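Local coordinates for protein angiotensin-converting enzyme (Anopheles gambiae, PDB 6S1Y) that probably cleaves short peptides as a zinc-dependent metallopeptidase of the angiotensin-converting enzyme family, at residues L359-Y364 with F383-G388; L300-L305 with Q541-L546; E351-H356 with V390-V395. All coordinates share one frame; numbering follows the deposited sequence.

Interaction 1: L359-Y364 with F383-G388; sequences LGHIQY and FHEAVG. With ZN (zinc ion), chain G; KSN ((2~{S})-2-[[(4~{S})-4-azanyl-5-oxidanyl-5-oxidanylidene-pentanoyl]amino]pentanedioic acid), chain H.
His361 crosses from its own helix to meet two consecutive residues of the other, His384 and Glu385. Its CB leaves the backbone to one side of 383-388, and chi1 of -75° sets CG anti to the carbonyl carbon; farther out, the ring comes nearer the opposing helix. CG lies 3.9 Å from His384 ND1. One step round the ring, His361 ND1 donates a hydrogen bond to His384 ND1, 2.9 Å long and fairly straight at 164°; the bond lies in the plane of the His361 ring but is tilted out of that of His384. CE1 passes Glu385 OE1, and CD2 lies near O14 of the bound gamma-glutamyl ligand, KSN, at the ring edge. At the tip, His361 NE2 binds the zinc at 2.0 Å. Glu385 OE1 binds the same ion at 1.9 Å, its carboxylate turned steeply against the imidazole. This is the gluzincin arrangement: His361 is the second histidine of an HExxH helix, His357 the first, and Glu385 the third protein ligand, supplied by a later helix. KSN completes the site through both oxygens of one carboxylate, the shorter bond being made by O15. Behind the metal ligands, His384 NE2 is hydrogen-bonded to Tyr368 OH, while Tyr364 sets CD2 over the centre of one face of the His384 ring, 3.6 Å above the plane, the two rings meeting obliquely. The Tyr364 hydroxyl passes beside Phe383 CB and bonds to the backbone N of Ala379. The two segments cross at 118°, with Gly360 CA only 3.7 Å from Gly388 N; glycine suits this spot because a CB on Gly360 would collide with that nitrogen. Beside it, the methyl CG1 of Val387 rests 3.6 Å from Gly360 O, and CG2 packs on Tyr364 CD2.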
loop_
_atom_site.group_PDB
_atom_site.type_symbol
_atom_site.label_atom_id
_atom_site.label_comp_id
_atom_site.label_asym_id
_atom_site.label_seq_id
_atom_site.Cartn_x
_atom_site.Cartn_y
_atom_site.Cartn_z
ATOM N N LEU A 359 -3.810 -11.118 -2.557
ATOM C CA LEU A 359 -3.926 -12.498 -2.092
ATOM C C LEU A 359 -3.083 -12.727 -0.857
ATOM O O LEU A 359 -3.357 -13.667 -0.108
ATOM C CB LEU A 359 -3.500 -13.505 -3.169
ATOM C CG LEU A 359 -4.477 -13.755 -4.312
ATOM C CD1 LEU A 359 -3.834 -14.570 -5.445
ATOM C CD2 LEU A 359 -5.737 -14.462 -3.804
ATOM N N GLY A 360 -2.058 -11.896 -0.645
ATOM C CA GLY A 360 -1.302 -11.977 0.591
ATOM C C GLY A 360 -2.120 -11.535 1.786
ATOM O O GLY A 360 -2.002 -12.110 2.871
ATOM N N HIS A 361 -2.937 -10.488 1.607
ATOM C CA HIS A 361 -3.909 -10.104 2.631
ATOM C C HIS A 361 -4.853 -11.277 2.930
ATOM O O HIS A 361 -5.061 -11.650 4.089
ATOM C CB HIS A 361 -4.728 -8.879 2.171
ATOM C CG HIS A 361 -4.004 -7.560 2.223
ATOM N ND1 HIS A 361 -3.333 -7.115 3.342
ATOM C CD2 HIS A 361 -3.921 -6.557 1.314
ATOM C CE1 HIS A 361 -2.844 -5.910 3.109
ATOM N NE2 HIS A 361 -3.180 -5.551 1.884
ATOM N N ILE A 362 -5.431 -11.874 1.878
ATOM C CA ILE A 362 -6.359 -12.989 2.063
ATOM C C ILE A 362 -5.688 -14.116 2.845
ATOM O O ILE A 362 -6.227 -14.607 3.841
ATOM C CB ILE A 362 -6.879 -13.499 0.708
ATOM C CG1 ILE A 362 -7.705 -12.432 -0.005
ATOM C CG2 ILE A 362 -7.720 -14.761 0.920
ATOM C CD1 ILE A 362 -8.966 -12.034 0.710
ATOM N N GLN A 363 -4.491 -14.530 2.411
ATOM C CA GLN A 363 -3.784 -15.607 3.090
ATOM C C GLN A 363 -3.569 -15.276 4.558
ATOM O O GLN A 363 -3.670 -16.148 5.424
ATOM C CB GLN A 363 -2.449 -15.868 2.404
ATOM C CG GLN A 363 -1.656 -17.013 3.016
ATOM C CD GLN A 363 -2.339 -18.367 2.831
ATOM O OE1 GLN A 363 -2.265 -19.229 3.712
ATOM N NE2 GLN A 363 -2.995 -18.557 1.681
ATOM N N TYR A 364 -3.250 -14.026 4.866
ATOM C CA TYR A 364 -3.061 -13.656 6.259
ATOM C C TYR A 364 -4.370 -13.858 7.019
ATOM O O TYR A 364 -4.393 -14.475 8.090
ATOM C CB TYR A 364 -2.571 -12.212 6.335
ATOM C CG TYR A 364 -1.665 -11.820 7.502
ATOM C CD1 TYR A 364 -1.574 -12.577 8.660
ATOM C CD2 TYR A 364 -0.901 -10.649 7.423
ATOM C CE1 TYR A 364 -0.742 -12.174 9.727
ATOM C CE2 TYR A 364 -0.068 -10.246 8.455
ATOM C CZ TYR A 364 0.012 -11.001 9.612
ATOM O OH TYR A 364 0.854 -10.549 10.617
ATOM N N PHE A 383 3.177 -5.595 8.459
ATOM C CA PHE A 383 3.174 -7.027 8.177
ATOM C C PHE A 383 2.095 -7.382 7.160
ATOM O O PHE A 383 2.330 -8.174 6.246
ATOM C CB PHE A 383 2.945 -7.835 9.450
ATOM C CG PHE A 383 4.167 -8.011 10.294
ATOM C CD1 PHE A 383 4.867 -6.919 10.759
ATOM C CD2 PHE A 383 4.580 -9.281 10.662
ATOM C CE1 PHE A 383 5.974 -7.080 11.550
ATOM C CE2 PHE A 383 5.676 -9.455 11.462
ATOM C CZ PHE A 383 6.385 -8.356 11.910
ATOM N N HIS A 384 0.898 -6.808 7.299
ATOM C CA HIS A 384 -0.186 -7.149 6.382
ATOM C C HIS A 384 0.142 -6.765 4.948
ATOM O O HIS A 384 -0.145 -7.521 4.009
ATOM C CB HIS A 384 -1.466 -6.459 6.808
ATOM C CG HIS A 384 -2.591 -7.406 7.044
ATOM N ND1 HIS A 384 -3.170 -8.132 6.027
ATOM C CD2 HIS A 384 -3.228 -7.770 8.179
ATOM C CE1 HIS A 384 -4.132 -8.886 6.521
ATOM N NE2 HIS A 384 -4.186 -8.688 7.825
ATOM N N GLU A 385 0.743 -5.578 4.757
ATOM C CA GLU A 385 1.089 -5.127 3.412
ATOM C C GLU A 385 2.277 -5.884 2.840
ATOM O O GLU A 385 2.419 -5.964 1.621
ATOM C CB GLU A 385 1.370 -3.620 3.449
ATOM C CG GLU A 385 0.242 -2.807 4.065
ATOM C CD GLU A 385 -1.066 -3.023 3.333
ATOM O OE1 GLU A 385 -1.025 -3.398 2.143
ATOM O OE2 GLU A 385 -2.121 -2.838 3.965
ATOM N N ALA A 386 3.112 -6.469 3.688
ATOM C CA ALA A 386 4.326 -7.128 3.213
ATOM C C ALA A 386 4.083 -8.507 2.609
ATOM O O ALA A 386 4.865 -8.945 1.754
ATOM C CB ALA A 386 5.323 -7.257 4.368
ATOM N N VAL A 387 3.012 -9.201 3.010
ATOM C CA VAL A 387 2.930 -10.640 2.747
ATOM C C VAL A 387 2.931 -10.924 1.244
ATOM O O VAL A 387 3.735 -11.718 0.749
ATOM C CB VAL A 387 1.682 -11.253 3.410
ATOM C CG1 VAL A 387 1.540 -12.699 2.960
ATOM C CG2 VAL A 387 1.765 -11.138 4.921
ATOM N N GLY A 388 1.968 -10.349 0.515
ATOM C CA GLY A 388 1.895 -10.603 -0.906
ATOM C C GLY A 388 3.099 -10.067 -1.660
ATOM O O GLY A 388 3.520 -10.644 -2.669
HETATM ZN ZN ZN G . -2.487 -3.904 0.980
HETATM C C10 KSN H . -8.013 -0.565 1.927
HETATM C C13 KSN H . -4.271 -2.467 -0.071
HETATM C C17 KSN H . -1.143 1.993 -3.692
HETATM C C02 KSN H . -0.601 0.621 -3.276
HETATM C C03 KSN H . -1.535 -0.232 -2.406
HETATM C C04 KSN H . -3.017 0.105 -2.445
HETATM C C05 KSN H . -3.945 -1.038 -2.932
HETATM C C07 KSN H . -5.127 -1.314 -0.651
HETATM C C08 KSN H . -6.550 -1.276 -0.108
HETATM C C09 KSN H . -6.613 -0.921 1.390
HETATM N N01 KSN H . 0.663 0.773 -2.547
HETATM N N06 KSN H . -4.972 -1.647 -2.074
HETATM O O11 KSN H . -8.929 -0.227 1.114
HETATM O O12 KSN H . -8.267 -0.589 3.180
HETATM O O14 KSN H . -4.340 -3.598 -0.627
HETATM O O15 KSN H . -3.496 -2.301 0.890
HETATM O O16 KSN H . -3.876 -1.397 -4.070
HETATM O O18 KSN H . -1.844 2.055 -4.738
HETATM O O19 KSN H . -0.929 3.065 -3.064
#

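Interaction 2: L300-L305 with Q541-L546. With NAG (2-acetamido-2-deoxy-beta-D-glucopyranose), chain C.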
loop_
_atom_site.group_PDB
_atom_site.type_symbol
_atom_site.label_atom_id
_atom_site.label_comp_id
_atom_site.label_asym_id
_atom_site.label_seq_id
_atom_site.Cartn_x
_atom_site.Cartn_y
_atom_site.Cartn_z
ATOM N N LEU A 300 3.521 -23.438 -1.300
ATOM C CA LEU A 300 4.231 -23.193 -0.050
ATOM C C LEU A 300 3.599 -23.919 1.138
ATOM O O LEU A 300 3.890 -23.574 2.292
ATOM C CB LEU A 300 4.294 -21.692 0.253
ATOM C CG LEU A 300 4.981 -20.773 -0.764
ATOM C CD1 LEU A 300 4.756 -19.302 -0.428
ATOM C CD2 LEU A 300 6.468 -21.063 -0.841
ATOM N N ASN A 301 2.735 -24.909 0.878
ATOM C CA ASN A 301 2.000 -25.595 1.940
ATOM C C ASN A 301 1.193 -24.610 2.779
ATOM O O ASN A 301 1.113 -24.723 4.001
ATOM C CB ASN A 301 2.926 -26.407 2.841
ATOM C CG ASN A 301 2.177 -27.472 3.643
ATOM O OD1 ASN A 301 1.307 -28.150 3.117
ATOM N ND2 ASN A 301 2.516 -27.601 4.928
ATOM N N MET A 302 0.584 -23.642 2.114
ATOM C CA MET A 302 -0.258 -22.638 2.745
ATOM C C MET A 302 -1.678 -22.822 2.232
ATOM O O MET A 302 -1.915 -23.552 1.277
ATOM C CB MET A 302 0.284 -21.217 2.468
ATOM C CG MET A 302 1.691 -20.981 3.083
ATOM S SD MET A 302 2.424 -19.309 2.887
ATOM C CE MET A 302 1.462 -18.394 4.083
ATOM N N THR A 303 -2.628 -22.127 2.861
ATOM C CA THR A 303 -4.032 -22.456 2.676
ATOM C C THR A 303 -4.513 -22.114 1.275
ATOM O O THR A 303 -4.314 -20.995 0.794
ATOM C CB THR A 303 -4.890 -21.723 3.701
ATOM O OG1 THR A 303 -4.474 -22.092 5.019
ATOM C CG2 THR A 303 -6.371 -22.057 3.494
ATOM N N LYS A 304 -5.161 -23.083 0.630
ATOM C CA LYS A 304 -5.835 -22.870 -0.641
ATOM C C LYS A 304 -7.047 -21.966 -0.448
ATOM O O LYS A 304 -7.687 -21.971 0.602
ATOM C CB LYS A 304 -6.284 -24.218 -1.225
ATOM C CG LYS A 304 -6.897 -24.153 -2.618
ATOM C CD LYS A 304 -7.942 -25.251 -2.826
ATOM C CE LYS A 304 -7.691 -26.046 -4.106
ATOM N NZ LYS A 304 -7.372 -25.192 -5.293
ATOM N N LEU A 305 -7.377 -21.195 -1.481
ATOM C CA LEU A 305 -8.498 -20.261 -1.354
ATOM C C LEU A 305 -9.800 -21.043 -1.197
ATOM O O LEU A 305 -10.070 -21.936 -1.997
ATOM C CB LEU A 305 -8.588 -19.334 -2.576
ATOM C CG LEU A 305 -7.479 -18.287 -2.727
ATOM C CD1 LEU A 305 -7.581 -17.570 -4.057
ATOM C CD2 LEU A 305 -7.530 -17.274 -1.589
ATOM N N GLN A 541 7.706 -21.736 7.884
ATOM C CA GLN A 541 8.089 -20.667 8.801
ATOM C C GLN A 541 7.220 -19.430 8.601
ATOM O O GLN A 541 6.898 -18.728 9.567
ATOM C CB GLN A 541 9.562 -20.316 8.630
ATOM C CG GLN A 541 10.519 -21.350 9.221
ATOM C CD GLN A 541 10.385 -21.473 10.723
ATOM O OE1 GLN A 541 10.622 -20.513 11.461
ATOM N NE2 GLN A 541 9.991 -22.659 11.183
ATOM N N LEU A 542 6.802 -19.165 7.366
ATOM C CA LEU A 542 5.926 -18.029 7.117
ATOM C C LEU A 542 4.551 -18.244 7.751
ATOM O O LEU A 542 4.059 -17.369 8.481
ATOM C CB LEU A 542 5.831 -17.791 5.609
ATOM C CG LEU A 542 4.981 -16.622 5.126
ATOM C CD1 LEU A 542 5.436 -15.307 5.731
ATOM C CD2 LEU A 542 5.019 -16.542 3.598
ATOM N N LYS A 543 3.927 -19.409 7.495
ATOM C CA LYS A 543 2.677 -19.793 8.161
ATOM C C LYS A 543 2.711 -19.495 9.656
ATOM O O LYS A 543 1.775 -18.915 10.216
ATOM C CB LYS A 543 2.402 -21.294 8.003
ATOM C CG LYS A 543 1.895 -21.760 6.681
ATOM C CD LYS A 543 1.889 -23.295 6.638
ATOM C CE LYS A 543 0.806 -23.905 7.512
ATOM N NZ LYS A 543 0.941 -25.386 7.574
ATOM N N GLU A 544 3.778 -19.936 10.324
ATOM C CA GLU A 544 3.877 -19.766 11.768
ATOM C C GLU A 544 3.781 -18.293 12.152
ATOM O O GLU A 544 3.065 -17.927 13.092
ATOM C CB GLU A 544 5.190 -20.380 12.275
ATOM C CG GLU A 544 5.222 -20.605 13.783
ATOM C CD GLU A 544 6.587 -21.054 14.312
ATOM O OE1 GLU A 544 7.277 -21.835 13.619
ATOM O OE2 GLU A 544 6.967 -20.622 15.433
ATOM N N MET A 545 4.503 -17.425 11.445
ATOM C CA MET A 545 4.449 -16.003 11.773
ATOM C C MET A 545 3.035 -15.462 11.588
ATOM O O MET A 545 2.492 -14.801 12.476
ATOM C CB MET A 545 5.449 -15.223 10.920
ATOM C CG MET A 545 5.456 -13.722 11.203
ATOM S SD MET A 545 6.833 -12.854 10.382
ATOM C CE MET A 545 6.266 -12.766 8.695
ATOM N N LEU A 546 2.414 -15.761 10.450
ATOM C CA LEU A 546 1.097 -15.219 10.156
ATOM C C LEU A 546 0.021 -15.778 11.071
ATOM O O LEU A 546 -0.944 -15.072 11.373
ATOM C CB LEU A 546 0.733 -15.506 8.701
ATOM C CG LEU A 546 1.764 -15.048 7.670
ATOM C CD1 LEU A 546 1.217 -15.256 6.264
ATOM C CD2 LEU A 546 2.152 -13.605 7.895
HETATM C C1 NAG C . 1.926 -28.576 5.820
HETATM C C2 NAG C . 3.046 -29.514 6.287
HETATM C C3 NAG C . 2.514 -30.527 7.299
HETATM C C4 NAG C . 1.775 -29.836 8.441
HETATM C C5 NAG C . 0.709 -28.897 7.868
HETATM C C6 NAG C . 0.024 -28.057 8.921
HETATM C C7 NAG C . 4.921 -30.006 4.772
HETATM C C8 NAG C . 5.366 -30.771 3.565
HETATM N N2 NAG C . 3.651 -30.194 5.150
HETATM O O3 NAG C . 3.622 -31.252 7.820
HETATM O O4 NAG C . 1.177 -30.812 9.297
HETATM O O5 NAG C . 1.311 -27.970 6.948
HETATM O O6 NAG C . -0.936 -27.185 8.339
HETATM O O7 NAG C . 5.679 -29.258 5.382
#
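Met302 brings its thioether tip up to Leu542 and Leu546, two leucines one helical turn apart, and this is the tightly packed half of the contact. Its chain is extended as far as SD and bends at chi3 (75°), which sets CE beside Leu546 CD1 at 3.8 Å; SD lies 3.9 Å from Leu542 CD2. The methionine crosses both leucines at about a right angle, and an unbranched, flexible side chain suits such a reach from a loop into a buried, apolar place. Nearer the backbone, Met302 CG touches Lys543 CG as the two chains slide past each other in opposite directions. There the character changes, for Asn301 and Lys543 are partly exposed. Asn301, the C-prime residue of a Schellman motif ending the preceding helix, has a positive phi that asparagine tolerates well. Its ND2 carries an N-linked sugar at C1 of NAG, as befits the Asn-Met-Thr sequon of Asn301 to Thr303. Lys543 runs by the Asn301 carbonyl, CD 3.1 Å from O, and its NZ donates a 2.7 Å hydrogen bond to NAG O6; Asn540 ND2 also bonds the sugar. With no direct hydrogen bond between the loop and helix, the chemistry implies apolar adhesion inside and a polar link outside that passes through the glycan.

Interaction 3: E351-H356 with V390-V395; sequences EFFVVH and VLSLSV
His356, Val395 and Ser392 carry most of the contact between these two segments, whose axes lie 9.1 Å apart at closest approach and run at 141° to one another. His356 and Val395 reach toward each other tip to tip, with NE2 3.6 Å from the methyl CG2. The ring is steadied from its own helix: ND1 donates a bond to Phe352 O, 2.9 Å long at 166°, while CE1 lies over the centre of one face of the Phe352 ring. Valine suits this position because its two methyls part the work, CG2 meeting the histidine and CG1 lying 4.0 Å from Phe353 CE1. Small Ser392 fits where the backbones are closest, its OG 3.4 Å from His356 CB. That hydroxyl makes no direct hydrogen bond to the other segment; it donates to a water at 2.6 Å, which in turn donates to Phe353 O, so a single water bridges the helices. Around this pair, helix 286-299 packs through Phe296 on Leu391 and Val395 and through Phe290 on Val355, while helix 495-514 lies against Val390 and Leu393.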
loop_
_atom_site.group_PDB
_atom_site.type_symbol
_atom_site.label_atom_id
_atom_site.label_comp_id
_atom_site.label_asym_id
_atom_site.label_seq_id
_atom_site.Cartn_x
_atom_site.Cartn_y
_atom_site.Cartn_z
ATOM N N GLU A 351 -0.770 -5.347 -12.807
ATOM C CA GLU A 351 -1.932 -5.894 -12.120
ATOM C C GLU A 351 -1.669 -7.307 -11.598
ATOM O O GLU A 351 -2.199 -7.693 -10.551
ATOM C CB GLU A 351 -3.139 -5.888 -13.070
ATOM C CG GLU A 351 -3.707 -4.506 -13.416
ATOM C CD GLU A 351 -4.807 -4.047 -12.456
ATOM O OE1 GLU A 351 -5.238 -2.874 -12.550
ATOM O OE2 GLU A 351 -5.240 -4.843 -11.608
ATOM N N PHE A 352 -0.853 -8.089 -12.299
ATOM C CA PHE A 352 -0.465 -9.399 -11.789
ATOM C C PHE A 352 0.166 -9.293 -10.407
ATOM O O PHE A 352 -0.097 -10.136 -9.545
ATOM C CB PHE A 352 0.504 -10.066 -12.770
ATOM C CG PHE A 352 0.575 -11.567 -12.657
ATOM C CD1 PHE A 352 -0.535 -12.323 -12.296
ATOM C CD2 PHE A 352 1.755 -12.229 -12.944
ATOM C CE1 PHE A 352 -0.466 -13.724 -12.224
ATOM C CE2 PHE A 352 1.836 -13.631 -12.867
ATOM C CZ PHE A 352 0.720 -14.374 -12.514
ATOM N N PHE A 353 1.016 -8.269 -10.175
ATOM C CA PHE A 353 1.602 -8.066 -8.848
ATOM C C PHE A 353 0.560 -7.582 -7.846
ATOM O O PHE A 353 0.609 -7.958 -6.671
ATOM C CB PHE A 353 2.779 -7.065 -8.900
ATOM C CG PHE A 353 3.938 -7.572 -9.689
ATOM C CD1 PHE A 353 4.460 -8.838 -9.445
ATOM C CD2 PHE A 353 4.468 -6.819 -10.730
ATOM C CE1 PHE A 353 5.501 -9.330 -10.207
ATOM C CE2 PHE A 353 5.508 -7.305 -11.493
ATOM C CZ PHE A 353 6.029 -8.561 -11.238
ATOM N N VAL A 354 -0.363 -6.709 -8.269
ATOM C CA VAL A 354 -1.446 -6.327 -7.363
ATOM C C VAL A 354 -2.213 -7.569 -6.915
ATOM O O VAL A 354 -2.538 -7.720 -5.734
ATOM C CB VAL A 354 -2.376 -5.292 -8.023
ATOM C CG1 VAL A 354 -3.596 -5.068 -7.161
ATOM C CG2 VAL A 354 -1.639 -3.953 -8.250
ATOM N N VAL A 355 -2.484 -8.493 -7.850
ATOM C CA VAL A 355 -3.164 -9.740 -7.500
ATOM C C VAL A 355 -2.476 -10.395 -6.315
ATOM O O VAL A 355 -3.107 -10.705 -5.296
ATOM C CB VAL A 355 -3.225 -10.674 -8.722
ATOM C CG1 VAL A 355 -3.642 -12.087 -8.335
ATOM C CG2 VAL A 355 -4.212 -10.109 -9.757
ATOM N N HIS A 356 -1.160 -10.566 -6.411
ATOM C CA HIS A 356 -0.405 -11.180 -5.325
ATOM C C HIS A 356 -0.463 -10.351 -4.047
ATOM O O HIS A 356 -0.612 -10.907 -2.954
ATOM C CB HIS A 356 1.045 -11.383 -5.748
ATOM C CG HIS A 356 1.226 -12.489 -6.732
ATOM N ND1 HIS A 356 1.004 -12.322 -8.077
ATOM C CD2 HIS A 356 1.584 -13.784 -6.565
ATOM C CE1 HIS A 356 1.224 -13.465 -8.701
ATOM N NE2 HIS A 356 1.580 -14.366 -7.805
ATOM N N VAL A 390 6.162 -10.080 -0.708
ATOM C CA VAL A 390 7.237 -11.075 -0.639
ATOM C C VAL A 390 7.096 -12.079 -1.773
ATOM O O VAL A 390 8.065 -12.395 -2.468
ATOM C CB VAL A 390 7.249 -11.770 0.733
ATOM C CG1 VAL A 390 8.136 -13.007 0.694
ATOM C CG2 VAL A 390 7.731 -10.788 1.818
ATOM N N LEU A 391 5.877 -12.576 -2.003
ATOM C CA LEU A 391 5.681 -13.446 -3.155
ATOM C C LEU A 391 6.030 -12.713 -4.443
ATOM O O LEU A 391 6.678 -13.280 -5.328
ATOM C CB LEU A 391 4.243 -13.973 -3.230
ATOM C CG LEU A 391 3.698 -14.843 -2.095
ATOM C CD1 LEU A 391 2.641 -15.830 -2.614
ATOM C CD2 LEU A 391 4.795 -15.558 -1.381
ATOM N N SER A 392 5.586 -11.455 -4.575
ATOM C CA SER A 392 5.843 -10.723 -5.812
ATOM C C SER A 392 7.335 -10.581 -6.076
ATOM O O SER A 392 7.750 -10.548 -7.243
ATOM C CB SER A 392 5.197 -9.337 -5.765
ATOM O OG SER A 392 3.797 -9.440 -5.884
ATOM N N LEU A 393 8.154 -10.486 -5.020
ATOM C CA LEU A 393 9.608 -10.468 -5.221
ATOM C C LEU A 393 10.098 -11.739 -5.918
ATOM O O LEU A 393 10.961 -11.670 -6.794
ATOM C CB LEU A 393 10.336 -10.273 -3.887
ATOM C CG LEU A 393 10.315 -8.833 -3.347
ATOM C CD1 LEU A 393 10.920 -8.736 -1.952
ATOM C CD2 LEU A 393 11.062 -7.897 -4.262
ATOM N N SER A 394 9.572 -12.911 -5.540
ATOM C CA SER A 394 9.965 -14.144 -6.221
ATOM C C SER A 394 9.394 -14.185 -7.634
ATOM O O SER A 394 10.103 -14.540 -8.586
ATOM C CB SER A 394 9.502 -15.382 -5.436
ATOM O OG SER A 394 10.288 -15.619 -4.274
ATOM N N VAL A 395 8.115 -13.817 -7.783
ATOM C CA VAL A 395 7.453 -13.883 -9.077
ATOM C C VAL A 395 8.148 -13.001 -10.094
ATOM O O VAL A 395 8.085 -13.259 -11.300
ATOM C CB VAL A 395 5.972 -13.472 -8.953
ATOM C CG1 VAL A 395 5.395 -13.292 -10.331
ATOM C CG2 VAL A 395 5.178 -14.501 -8.197
HETATM O O HOH W 1 2.998 -7.114 -4.991
#

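Overall arrangement
From the N terminus, the chain first passes 300-305, the loop after helix 286-299, then runs along helix 349-368 through 351-356 and 359-364. It returns on helix 381-395, where 383-388 closes the innermost loop, interaction 1, and 390-395 closes interaction 3 around it. Much later, 541-546 on helix 536-547 closes interaction 2, which encloses both; the three nest and none cross. Interactions 1 and 3 thus join the same two helices, at the zinc and farther along. Interaction 2 ties the glycosylated loop to helix 536-547 and touches both others: Thr303 O accepts a probable hydrogen bond from Gln363 NE2, and Leu300 packs on Leu391.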